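Local coordinates for protein DNA polymerase II large subunit (Pyrococcus horikoshii, PDB 7OEC) that is an archaeal DNA polymerase subunit carrying an intein, the part crystallised here, which probably excises itself and joins the flanking polymerase segments, at residues Val100-Gly104 / Lys105-Lys109; Phe112-Arg115 / Glu116-Ile120; Ile122-Glu125 / Ser126-Glu129. The protein carries 2 engineered substitutions. All coordinates share one frame; numbering follows the deposited sequence.

Contact 1 (Val100-Gly104 / Lys105-Lys109); sequences VYENG and KFVEK
V100, Y101 and E102 face V107, F106 and K105 across a two-stranded antiparallel hairpin, a local surface contact between strands 97-102 and 105-110. Backbone bonds fix the register: V100 N and V107 O pair at 2.9 Å, V107 N returns a bond to V100 O, and E102 N gives a straight bond (168°) to K105 O. Between these hydrogen-bonded pairs lies the non-hydrogen-bonded pair Y101-F106, whose side chains share one face of the hairpin. Their rings make a T-shaped stack, planes 72° apart. The edge of Y101 meets the face of F106, with Y101 CD2 over the ring centre and 3.9 Å from F106 CZ. Y101 holds CG anti to its own backbone N (chi1 -162°), which lays the ring beside the facing strand, one ring face over K105 N.

The other face is carried by aliphatic carbon and charge. The extended K109 chain crosses V100 at about a right angle, CE lying 3.7 Å from V100 CG2, and its NZ forms a long salt bridge of 3.6 Å to E102 OE1. The same ammonium is hydrogen-bonded to N118 OD1, so E102 is not its principal partner. Alongside, V107 CG2 rests 3.7 Å from E102 OE2. At the turn, E102 O accepts two bonds from one residue: K105 N at 3.0 Å and K105 NZ at 2.9 Å approach from opposite sides of the carbonyl plane, because the lysine chain bends back on itself.

N103 and G104 take positive phi values at the corners of a type I' turn from E102 to K105. This is the classic two-residue beta hairpin with an Asn-Gly turn, here part of the all-beta fold of an intein splicing domain.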
ATOM      1  N   VAL A 100      -0.284  -8.720  -8.586  1.00 17.92           N
ATOM      2  CA  VAL A 100      -0.836 -10.062  -8.497  1.00 18.44           C
ATOM      3  C   VAL A 100       0.249 -11.034  -8.925  1.00 18.41           C
ATOM      4  O   VAL A 100       1.140 -10.691  -9.694  1.00 24.37           O
ATOM      5  CB  VAL A 100      -2.119 -10.233  -9.330  1.00 22.11           C
ATOM      6  CG1 VAL A 100      -3.230  -9.334  -8.838  1.00 24.63           C
ATOM      7  CG2 VAL A 100      -1.887  -9.921 -10.727  1.00 25.61           C
ATOM      8  N   TYR A 101       0.197 -12.243  -8.420  1.00 18.84           N
ATOM      9  CA  TYR A 101       1.286 -13.177  -8.650  1.00 19.33           C
ATOM     10  C   TYR A 101       0.842 -14.247  -9.623  1.00 20.56           C
ATOM     11  O   TYR A 101      -0.116 -14.970  -9.371  1.00 22.85           O
ATOM     12  CB  TYR A 101       1.696 -13.828  -7.355  1.00 21.39           C
ATOM     13  CG  TYR A 101       3.058 -14.456  -7.428  1.00 25.89           C
ATOM     14  CD1 TYR A 101       3.196 -15.832  -7.494  1.00 30.59           C
ATOM     15  CD2 TYR A 101       4.217 -13.672  -7.410  1.00 26.22           C
ATOM     16  CE1 TYR A 101       4.465 -16.438  -7.525  1.00 31.92           C
ATOM     17  CE2 TYR A 101       5.480 -14.257  -7.470  1.00 30.58           C
ATOM     18  CZ  TYR A 101       5.594 -15.638  -7.519  1.00 33.66           C
ATOM     19  OH  TYR A 101       6.853 -16.198  -7.554  1.00 39.90           O
ATOM     20  N   GLU A 102       1.503 -14.316 -10.758  1.00 23.71           N
ATOM     21  CA  GLU A 102       1.040 -15.164 -11.845  1.00 32.66           C
ATOM     22  C   GLU A 102       2.259 -15.831 -12.441  1.00 33.88           C
ATOM     23  O   GLU A 102       3.214 -15.148 -12.830  1.00 33.43           O
ATOM     24  CB  GLU A 102       0.277 -14.356 -12.914  1.00 38.36           C
ATOM     25  CG  GLU A 102      -0.990 -13.709 -12.375  1.00 45.60           C
ATOM     26  CD  GLU A 102      -1.922 -13.106 -13.432  1.00 51.75           C
ATOM     27  OE1 GLU A 102      -3.164 -13.052 -13.126  1.00 52.95           O
ATOM     28  OE2 GLU A 102      -1.424 -12.695 -14.530  1.00 54.45           O
ATOM     29  N   ASN A 103       2.230 -17.159 -12.490  1.00 37.32           N
ATOM     30  CA  ASN A 103       3.245 -17.923 -13.215  1.00 42.10           C
ATOM     31  C   ASN A 103       4.653 -17.492 -12.786  1.00 41.47           C
ATOM     32  O   ASN A 103       5.565 -17.288 -13.606  1.00 46.09           O
ATOM     33  CB  ASN A 103       3.042 -17.827 -14.741  1.00 49.74           C
ATOM     34  CG  ASN A 103       1.874 -18.740 -15.274  1.00 57.70           C
ATOM     35  OD1 ASN A 103       0.688 -18.380 -15.193  1.00 59.58           O
ATOM     36  ND2 ASN A 103       2.228 -19.917 -15.813  1.00 61.05           N
ATOM     37  N   GLY A 104       4.812 -17.303 -11.479  1.00 37.03           N
ATOM     38  CA  GLY A 104       6.123 -17.048 -10.930  1.00 34.88           C
ATOM     39  C   GLY A 104       6.631 -15.626 -11.032  1.00 35.86           C
ATOM     40  O   GLY A 104       7.830 -15.416 -10.889  1.00 39.88           O
ATOM     41  N   LYS A 105       5.770 -14.634 -11.254  1.00 31.88           N
ATOM     42  CA  LYS A 105       6.204 -13.239 -11.310  1.00 29.05           C
ATOM     43  C   LYS A 105       5.088 -12.344 -10.775  1.00 24.73           C
ATOM     44  O   LYS A 105       3.925 -12.754 -10.718  1.00 26.48           O
ATOM     45  CB  LYS A 105       6.559 -12.868 -12.749  1.00 33.70           C
ATOM     46  CG  LYS A 105       5.493 -13.143 -13.750  1.00 40.82           C
ATOM     47  CD  LYS A 105       6.133 -13.577 -15.131  1.00 47.12           C
ATOM     48  CE  LYS A 105       5.055 -13.940 -16.197  1.00 53.52           C
ATOM     49  NZ  LYS A 105       3.687 -14.304 -15.590  1.00 56.28           N
ATOM     50  N   PHE A 106       5.448 -11.116 -10.363  1.00 23.72           N
ATOM     51  CA  PHE A 106       4.451 -10.127  -9.973  1.00 23.16           C
ATOM     52  C   PHE A 106       4.034  -9.386 -11.224  1.00 24.74           C
ATOM     53  O   PHE A 106       4.875  -8.838 -11.929  1.00 31.24           O
ATOM     54  CB  PHE A 106       4.982  -9.113  -8.972  1.00 22.90           C
ATOM     55  CG  PHE A 106       5.146  -9.693  -7.596  1.00 22.88           C
ATOM     56  CD1 PHE A 106       4.075  -9.695  -6.694  1.00 25.90           C
ATOM     57  CD2 PHE A 106       6.350 -10.231  -7.195  1.00 27.06           C
ATOM     58  CE1 PHE A 106       4.201 -10.197  -5.428  1.00 25.66           C
ATOM     59  CE2 PHE A 106       6.488 -10.749  -5.929  1.00 30.89           C
ATOM     60  CZ  PHE A 106       5.407 -10.756  -5.045  1.00 26.46           C
ATOM     61  N   VAL A 107       2.769  -9.448 -11.538  1.00 20.50           N
ATOM     62  CA  VAL A 107       2.165  -8.684 -12.608  1.00 20.11           C
ATOM     63  C   VAL A 107       1.546  -7.434 -11.995  1.00 20.08           C
ATOM     64  O   VAL A 107       0.796  -7.514 -11.010  1.00 20.55           O
ATOM     65  CB  VAL A 107       1.071  -9.529 -13.273  1.00 20.31           C
ATOM     66  CG1 VAL A 107       0.394  -8.726 -14.318  1.00 22.98           C
ATOM     67  CG2 VAL A 107       1.643 -10.766 -13.871  1.00 25.22           C
ATOM     68  N   GLU A 108       1.835  -6.282 -12.593  1.00 19.84           N
ATOM     69  CA  GLU A 108       1.299  -5.009 -12.134  1.00 19.56           C
ATOM     70  C   GLU A 108       0.103  -4.649 -13.004  1.00 21.51           C
ATOM     71  O   GLU A 108       0.254  -4.377 -14.199  1.00 24.46           O
ATOM     72  CB  GLU A 108       2.384  -3.937 -12.195  1.00 22.83           C
ATOM     73  CG  GLU A 108       1.936  -2.581 -11.669  1.00 28.39           C
ATOM     74  CD  GLU A 108       3.026  -1.488 -11.741  1.00 34.29           C
ATOM     75  OE1 GLU A 108       4.227  -1.816 -11.766  1.00 40.81           O
ATOM     76  OE2 GLU A 108       2.670  -0.294 -11.819  1.00 39.88           O
ATOM     77  N   LYS A 109      -1.085  -4.670 -12.402  1.00 21.63           N
ATOM     78  CA  LYS A 109      -2.355  -4.398 -13.056  1.00 23.24           C
ATOM     79  C   LYS A 109      -2.997  -3.172 -12.426  1.00 20.79           C
ATOM     80  O   LYS A 109      -2.869  -2.966 -11.225  1.00 23.62           O
ATOM     81  CB  LYS A 109      -3.382  -5.516 -12.738  1.00 25.31           C
ATOM     82  CG  LYS A 109      -3.062  -6.856 -13.311  1.00 28.95           C
ATOM     83  CD  LYS A 109      -4.190  -7.878 -13.126  1.00 29.91           C
ATOM     84  CE  LYS A 109      -3.814  -9.194 -13.789  1.00 35.93           C
ATOM     85  NZ  LYS A 109      -4.990 -10.073 -13.885  1.00 38.56           N
TER

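Contact 2 (Phe112-Arg115 / Glu116-Ile120); sequences FEVR and EGNII
N118 folds its amide back against V114 and R115, and this is the tight half of a local turn contact. Two bonds tie the ends of a type II turn from R115 to N118. N118 N donates to R115 O at 3.0 Å, while R115 N donates to N118 OD1, also at 3.0 Å and nearly straight (169°). The donor of this second bond stands well above the plane of the amide, 67° out of it, so the side chain offers OD1 through its face. N118 CG lies anti to the carbonyl carbon, beside the backbone N (chi1 -72°); this turns the amide back over R115, with CG 3.2 Å from R115 O. V114 CG1 adds an apolar flank, 3.7 Å from OD1. The oxygen has a further donor in K109 NZ, so OD1 is gripped by two donors, which probably fixes the rotation of the amide.

The solvent side is different. The E116 chain extends away from the turn, and G117 occupies a backbone conformation in which a CB would jam against the preceding carbonyl oxygen. R115 is also exposed, yet its chain, bent at chi2, doubles back along its own segment. NH1 reaches F112 O at 2.9 Å, with that oxygen at the guanidinium edge, in plane, and it reaches V114 O at 2.9 Å from above the carbonyl plane. E113 O lies over one guanidinium face. An exposed arginine thus satisfies backbone carbonyls of the bend that leads into the turn.

V114 packs on V98 and on F82 of strand 79-84, and N118 on V100 and E102 of strand 97-102. G117 and N118 make backbone hydrogen bonds with V135 of strand 130-141, so the turn delivers the chain into strand 119-123, between that strand and the hairpin.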
ATOM      1  N   PHE A 112      -8.773  -1.848 -11.365  1.00 22.23           N
ATOM      2  CA  PHE A 112     -10.028  -2.251 -12.011  1.00 23.23           C
ATOM      3  C   PHE A 112      -9.867  -3.449 -12.942  1.00 25.14           C
ATOM      4  O   PHE A 112     -10.878  -4.029 -13.365  1.00 28.01           O
ATOM      5  CB  PHE A 112     -10.701  -1.090 -12.770  1.00 25.74           C
ATOM      6  CG  PHE A 112      -9.997  -0.682 -14.043  1.00 32.49           C
ATOM      7  CD1 PHE A 112     -10.265  -1.312 -15.255  1.00 36.45           C
ATOM      8  CD2 PHE A 112      -9.064   0.326 -14.024  1.00 33.48           C
ATOM      9  CE1 PHE A 112      -9.594  -0.937 -16.415  1.00 37.94           C
ATOM     10  CE2 PHE A 112      -8.380   0.688 -15.162  1.00 35.64           C
ATOM     11  CZ  PHE A 112      -8.643   0.057 -16.365  1.00 37.18           C
ATOM     12  N   GLU A 113      -8.635  -3.841 -13.248  1.00 23.58           N
ATOM     13  CA  GLU A 113      -8.369  -5.005 -14.075  1.00 23.63           C
ATOM     14  C   GLU A 113      -8.130  -6.279 -13.271  1.00 21.96           C
ATOM     15  O   GLU A 113      -8.035  -7.364 -13.872  1.00 24.11           O
ATOM     16  CB  GLU A 113      -7.099  -4.774 -14.893  1.00 25.93           C
ATOM     17  CG  GLU A 113      -7.124  -3.637 -15.868  1.00 31.99           C
ATOM     18  CD  GLU A 113      -5.678  -3.292 -16.471  1.00 39.64           C
ATOM     19  OE1 GLU A 113      -4.556  -3.405 -15.822  1.00 39.58           O
ATOM     20  OE2 GLU A 113      -5.684  -2.880 -17.649  1.00 45.97           O
ATOM     21  N   VAL A 114      -7.991  -6.174 -11.945  1.00 20.02           N
ATOM     22  CA  VAL A 114      -7.831  -7.361 -11.117  1.00 19.58           C
ATOM     23  C   VAL A 114      -9.123  -8.159 -11.177  1.00 22.10           C
ATOM     24  O   VAL A 114     -10.222  -7.587 -11.257  1.00 23.92           O
ATOM     25  CB  VAL A 114      -7.478  -6.938  -9.678  1.00 20.49           C
ATOM     26  CG1 VAL A 114      -7.379  -8.156  -8.735  1.00 20.40           C
ATOM     27  CG2 VAL A 114      -6.133  -6.202  -9.642  1.00 20.27           C
ATOM     28  N   ARG A 115      -8.999  -9.491 -11.125  1.00 21.94           N
ATOM     29  CA  ARG A 115     -10.137 -10.392 -11.210  1.00 22.92           C
ATOM     30  C   ARG A 115     -10.178 -11.329 -10.017  1.00 22.75           C
ATOM     31  O   ARG A 115      -9.141 -11.690  -9.450  1.00 22.18           O
ATOM     32  CB  ARG A 115     -10.068 -11.247 -12.476  1.00 27.11           C
ATOM     33  CG  ARG A 115     -10.158 -10.395 -13.798  1.00 33.48           C
ATOM     34  CD  ARG A 115     -11.558  -9.760 -13.911  1.00 39.07           C
ATOM     35  NE  ARG A 115     -11.736  -8.825 -15.028  1.00 42.23           N
ATOM     36  CZ  ARG A 115     -11.721  -7.486 -14.944  1.00 41.44           C
ATOM     37  NH1 ARG A 115     -11.525  -6.844 -13.783  1.00 35.61           N
ATOM     38  NH2 ARG A 115     -11.921  -6.767 -16.051  1.00 46.41           N
ATOM     39  N   GLU A 116     -11.394 -11.731  -9.658  1.00 22.92           N
ATOM     40  CA  GLU A 116     -11.534 -12.794  -8.682  1.00 23.02           C
ATOM     41  C   GLU A 116     -10.698 -13.992  -9.126  1.00 22.33           C
ATOM     42  O   GLU A 116     -10.689 -14.370 -10.307  1.00 23.82           O
ATOM     43  CB  GLU A 116     -12.994 -13.205  -8.530  1.00 27.22           C
ATOM     44  CG  GLU A 116     -13.803 -12.266  -7.735  1.00 33.72           C
ATOM     45  CD  GLU A 116     -15.270 -12.729  -7.659  1.00 43.02           C
ATOM     46  OE1 GLU A 116     -15.583 -13.889  -8.044  1.00 47.62           O
ATOM     47  OE2 GLU A 116     -16.113 -11.929  -7.236  1.00 47.53           O
ATOM     48  N   GLY A 117     -10.006 -14.594  -8.157  1.00 21.93           N
ATOM     49  CA  GLY A 117      -9.134 -15.708  -8.397  1.00 21.94           C
ATOM     50  C   GLY A 117      -7.706 -15.330  -8.651  1.00 23.83           C
ATOM     51  O   GLY A 117      -6.846 -16.222  -8.658  1.00 27.78           O
ATOM     52  N   ASN A 118      -7.425 -14.054  -8.915  1.00 20.15           N
ATOM     53  CA  ASN A 118      -6.034 -13.630  -9.005  1.00 19.34           C
ATOM     54  C   ASN A 118      -5.372 -13.837  -7.638  1.00 18.31           C
ATOM     55  O   ASN A 118      -6.029 -13.769  -6.592  1.00 21.30           O
ATOM     56  CB  ASN A 118      -5.893 -12.144  -9.394  1.00 19.44           C
ATOM     57  CG  ASN A 118      -6.245 -11.840 -10.843  1.00 21.30           C
ATOM     58  OD1 ASN A 118      -6.269 -10.664 -11.210  1.00 22.69           O
ATOM     59  ND2 ASN A 118      -6.525 -12.859 -11.660  1.00 27.53           N
ATOM     60  N   ILE A 119      -4.056 -14.059  -7.638  1.00 19.10           N
ATOM     61  CA  ILE A 119      -3.309 -14.327  -6.406  1.00 18.10           C
ATOM     62  C   ILE A 119      -2.624 -13.059  -5.900  1.00 17.44           C
ATOM     63  O   ILE A 119      -1.899 -12.393  -6.645  1.00 18.71           O
ATOM     64  CB  ILE A 119      -2.268 -15.440  -6.628  1.00 19.39           C
ATOM     65  CG1 ILE A 119      -2.971 -16.730  -7.057  1.00 21.63           C
ATOM     66  CG2 ILE A 119      -1.368 -15.637  -5.397  1.00 22.43           C
ATOM     67  CD1 ILE A 119      -3.888 -17.342  -6.032  1.00 28.26           C
ATOM     68  N   ILE A 120      -2.772 -12.799  -4.601  1.00 18.09           N
ATOM     69  CA  ILE A 120      -2.069 -11.750  -3.869  1.00 16.39           C
ATOM     70  C   ILE A 120      -1.076 -12.423  -2.929  1.00 17.22           C
ATOM     71  O   ILE A 120      -1.344 -13.515  -2.408  1.00 18.04           O
ATOM     72  CB  ILE A 120      -3.090 -10.919  -3.058  1.00 18.76           C
ATOM     73  CG1 ILE A 120      -4.123 -10.268  -3.952  1.00 23.01           C
ATOM     74  CG2 ILE A 120      -2.421  -9.929  -2.149  1.00 20.02           C
ATOM     75  CD1 ILE A 120      -3.581  -9.191  -4.818  1.00 26.24           C
TER

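Contact 3 (Ile122-Glu125 / Ser126-Glu129); sequences IIDE and STLE
D124, T127 and E129 converge on one water, whose oxygen is gripped by three side chains. It donates to E129 OE1 at 2.8 Å and to D124 OD2 at 3.1 Å, and it accepts from T127 OG1 at 2.8 Å. The threonine hydroxyl, whose hydrogen points to the water, accepts in turn from E129 N at 3.1 Å, which makes an ST turn. T127 OG1 sits between its backbone N and carbonyl carbon (chi1 60°), a placement that lets it reach both the amide two residues on and the water, and it also lies against D124 CB.

D124 works with both oxygens. Its CG lies anti to the backbone N (chi1 -174°), carrying the carboxylate over the start of the turn, where OD1 accepts from S126 N at 3.0 Å, met nearly along the C-O axis, as in an Asx turn. The backbone closes the loop below: D124 N donates to E129 O at 2.9 Å and 172°, while L128 N makes only a weak bond to D124 O. Apolar contact is slight: I123 CG2 stands 3.8 Å from L128 CA and 4.4 Å from L128 CD2.

An alanine at D124 takes away both carboxylate oxygens, which would probably leave S126 N without its side-chain acceptor and the water held by T127 and E129 alone, so that the start of the turn could shift more easily. The loop joins strand 119-123 to strand 130-141, and I123 O is hydrogen-bonded to N164 ND2 just beside it. Two carboxylates are linked through a single water that donates a hydrogen bond to each, which probably eases their repulsion, although a sulfate near E129, probably from the crystallisation liquor, may add negative charge; this surface turn appears held by polar bonds far more than by apolar packing.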
ATOM      1  N   ILE A 122       0.992 -12.404   0.580  1.00 18.25           N
ATOM      2  CA  ILE A 122       1.126 -11.880   1.926  1.00 19.04           C
ATOM      3  C   ILE A 122       2.430 -12.401   2.529  1.00 21.10           C
ATOM      4  O   ILE A 122       2.942 -13.448   2.137  1.00 22.25           O
ATOM      5  CB  ILE A 122      -0.104 -12.277   2.747  1.00 24.91           C
ATOM      6  CG1 ILE A 122      -0.200 -13.765   2.820  1.00 30.39           C
ATOM      7  CG2 ILE A 122      -1.459 -11.631   2.142  1.00 26.04           C
ATOM      8  CD1 ILE A 122      -1.244 -14.210   3.818  1.00 35.09           C
ATOM      9  N   ILE A 123       2.979 -11.664   3.497  1.00 21.55           N
ATOM     10  CA  ILE A 123       4.247 -12.011   4.140  1.00 22.21           C
ATOM     11  C   ILE A 123       3.988 -12.475   5.568  1.00 23.98           C
ATOM     12  O   ILE A 123       3.296 -11.793   6.329  1.00 26.07           O
ATOM     13  CB  ILE A 123       5.172 -10.790   4.194  1.00 26.93           C
ATOM     14  CG1 ILE A 123       5.417 -10.253   2.794  1.00 31.13           C
ATOM     15  CG2 ILE A 123       6.476 -11.122   4.779  1.00 33.23           C
ATOM     16  CD1 ILE A 123       5.995 -11.265   1.866  1.00 34.52           C
ATOM     17  N   ASP A 124       4.584 -13.593   5.946  1.00 24.88           N
ATOM     18  CA  ASP A 124       4.645 -13.949   7.354  1.00 25.93           C
ATOM     19  C   ASP A 124       5.753 -13.108   7.973  1.00 31.01           C
ATOM     20  O   ASP A 124       6.909 -13.247   7.577  1.00 32.20           O
ATOM     21  CB  ASP A 124       4.941 -15.436   7.485  1.00 28.34           C
ATOM     22  CG  ASP A 124       4.868 -15.921   8.928  1.00 33.95           C
ATOM     23  OD1 ASP A 124       5.315 -15.175   9.835  1.00 36.05           O
ATOM     24  OD2 ASP A 124       4.394 -17.055   9.137  1.00 35.69           O
ATOM     25  N   GLU A 125       5.416 -12.234   8.930  1.00 35.90           N
ATOM     26  CA  GLU A 125       6.390 -11.261   9.431  1.00 42.09           C
ATOM     27  C   GLU A 125       7.533 -11.934  10.202  1.00 42.95           C
ATOM     28  O   GLU A 125       8.658 -11.417  10.213  1.00 47.28           O
ATOM     29  CB  GLU A 125       5.669 -10.177  10.268  1.00 49.70           C
ATOM     30  CG  GLU A 125       6.570  -8.972  10.655  1.00 56.97           C
ATOM     31  CD  GLU A 125       5.880  -7.869  11.496  1.00 62.33           C
ATOM     32  OE1 GLU A 125       4.631  -7.894  11.649  1.00 65.77           O
ATOM     33  OE2 GLU A 125       6.608  -6.977  12.011  1.00 62.12           O
ATOM     34  N   SER A 126       7.296 -13.119  10.781  1.00 40.22           N
ATOM     35  CA  SER A 126       8.320 -13.755  11.612  1.00 39.88           C
ATOM     36  C   SER A 126       9.403 -14.414  10.762  1.00 38.17           C
ATOM     37  O   SER A 126      10.579 -14.412  11.133  1.00 41.09           O
ATOM     38  CB  SER A 126       7.688 -14.818  12.534  1.00 44.62           C
ATOM     39  OG  SER A 126       6.613 -14.297  13.326  1.00 51.29           O
ATOM     40  N   THR A 127       9.020 -15.030   9.653  1.00 36.28           N
ATOM     41  CA  THR A 127       9.953 -15.738   8.793  1.00 34.87           C
ATOM     42  C   THR A 127      10.231 -14.989   7.513  1.00 35.46           C
ATOM     43  O   THR A 127      11.158 -15.352   6.789  1.00 39.68           O
ATOM     44  CB  THR A 127       9.344 -17.070   8.381  1.00 34.45           C
ATOM     45  OG1 THR A 127       8.125 -16.761   7.684  1.00 33.19           O
ATOM     46  CG2 THR A 127       9.056 -17.933   9.624  1.00 35.41           C
ATOM     47  N   LEU A 128       9.432 -13.969   7.222  1.00 36.14           N
ATOM     48  CA  LEU A 128       9.465 -13.195   5.985  1.00 38.05           C
ATOM     49  C   LEU A 128       9.102 -14.041   4.775  1.00 38.36           C
ATOM     50  O   LEU A 128       9.370 -13.646   3.643  1.00 41.91           O
ATOM     51  CB  LEU A 128      10.773 -12.406   5.789  1.00 41.59           C
ATOM     52  CG  LEU A 128      11.139 -11.510   6.987  1.00 46.57           C
ATOM     53  CD1 LEU A 128      12.532 -10.897   6.890  1.00 50.45           C
ATOM     54  CD2 LEU A 128      10.134 -10.389   7.168  1.00 48.21           C
ATOM     55  N   GLU A 129       8.411 -15.171   5.008  1.00 36.49           N
ATOM     56  CA  GLU A 129       8.045 -16.050   3.909  1.00 36.72           C
ATOM     57  C   GLU A 129       6.837 -15.491   3.181  1.00 31.38           C
ATOM     58  O   GLU A 129       5.860 -15.121   3.825  1.00 29.40           O
ATOM     59  CB  GLU A 129       7.615 -17.419   4.424  1.00 40.24           C
ATOM     60  CG  GLU A 129       7.247 -18.409   3.300  1.00 46.02           C
ATOM     61  CD  GLU A 129       6.725 -19.747   3.810  1.00 54.18           C
ATOM     62  OE1 GLU A 129       6.202 -19.829   4.949  1.00 54.32           O
ATOM     63  OE2 GLU A 129       6.886 -20.738   3.066  1.00 59.88           O
TER
HETATM   64  O   HOH W   1       6.379 -18.906   7.621  1.00 35.45           O

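In the fold
The three contacts follow one another along the chain, each closing before the next opens, and all lie in the intein splicing domain. Contacts 1 and 2 are neighbours, with centres 10 Å apart, and they touch directly: Y101 N lies 2.8 Å from I119 O, a probable hydrogen bond that lays the hairpin alongside strand 119-123. Contact 2 leads into that strand and contact 3 lies around where the chain leaves it, their centres about 22 Å apart. Contacts 1 and 3 do not touch; their nearest atoms are about 7 Å apart. Contact 1 thus turns the chain within the hairpin, contact 2 carries it into the four-stranded sheet, and contact 3 connects strands 119-123 and 130-141 of that sheet.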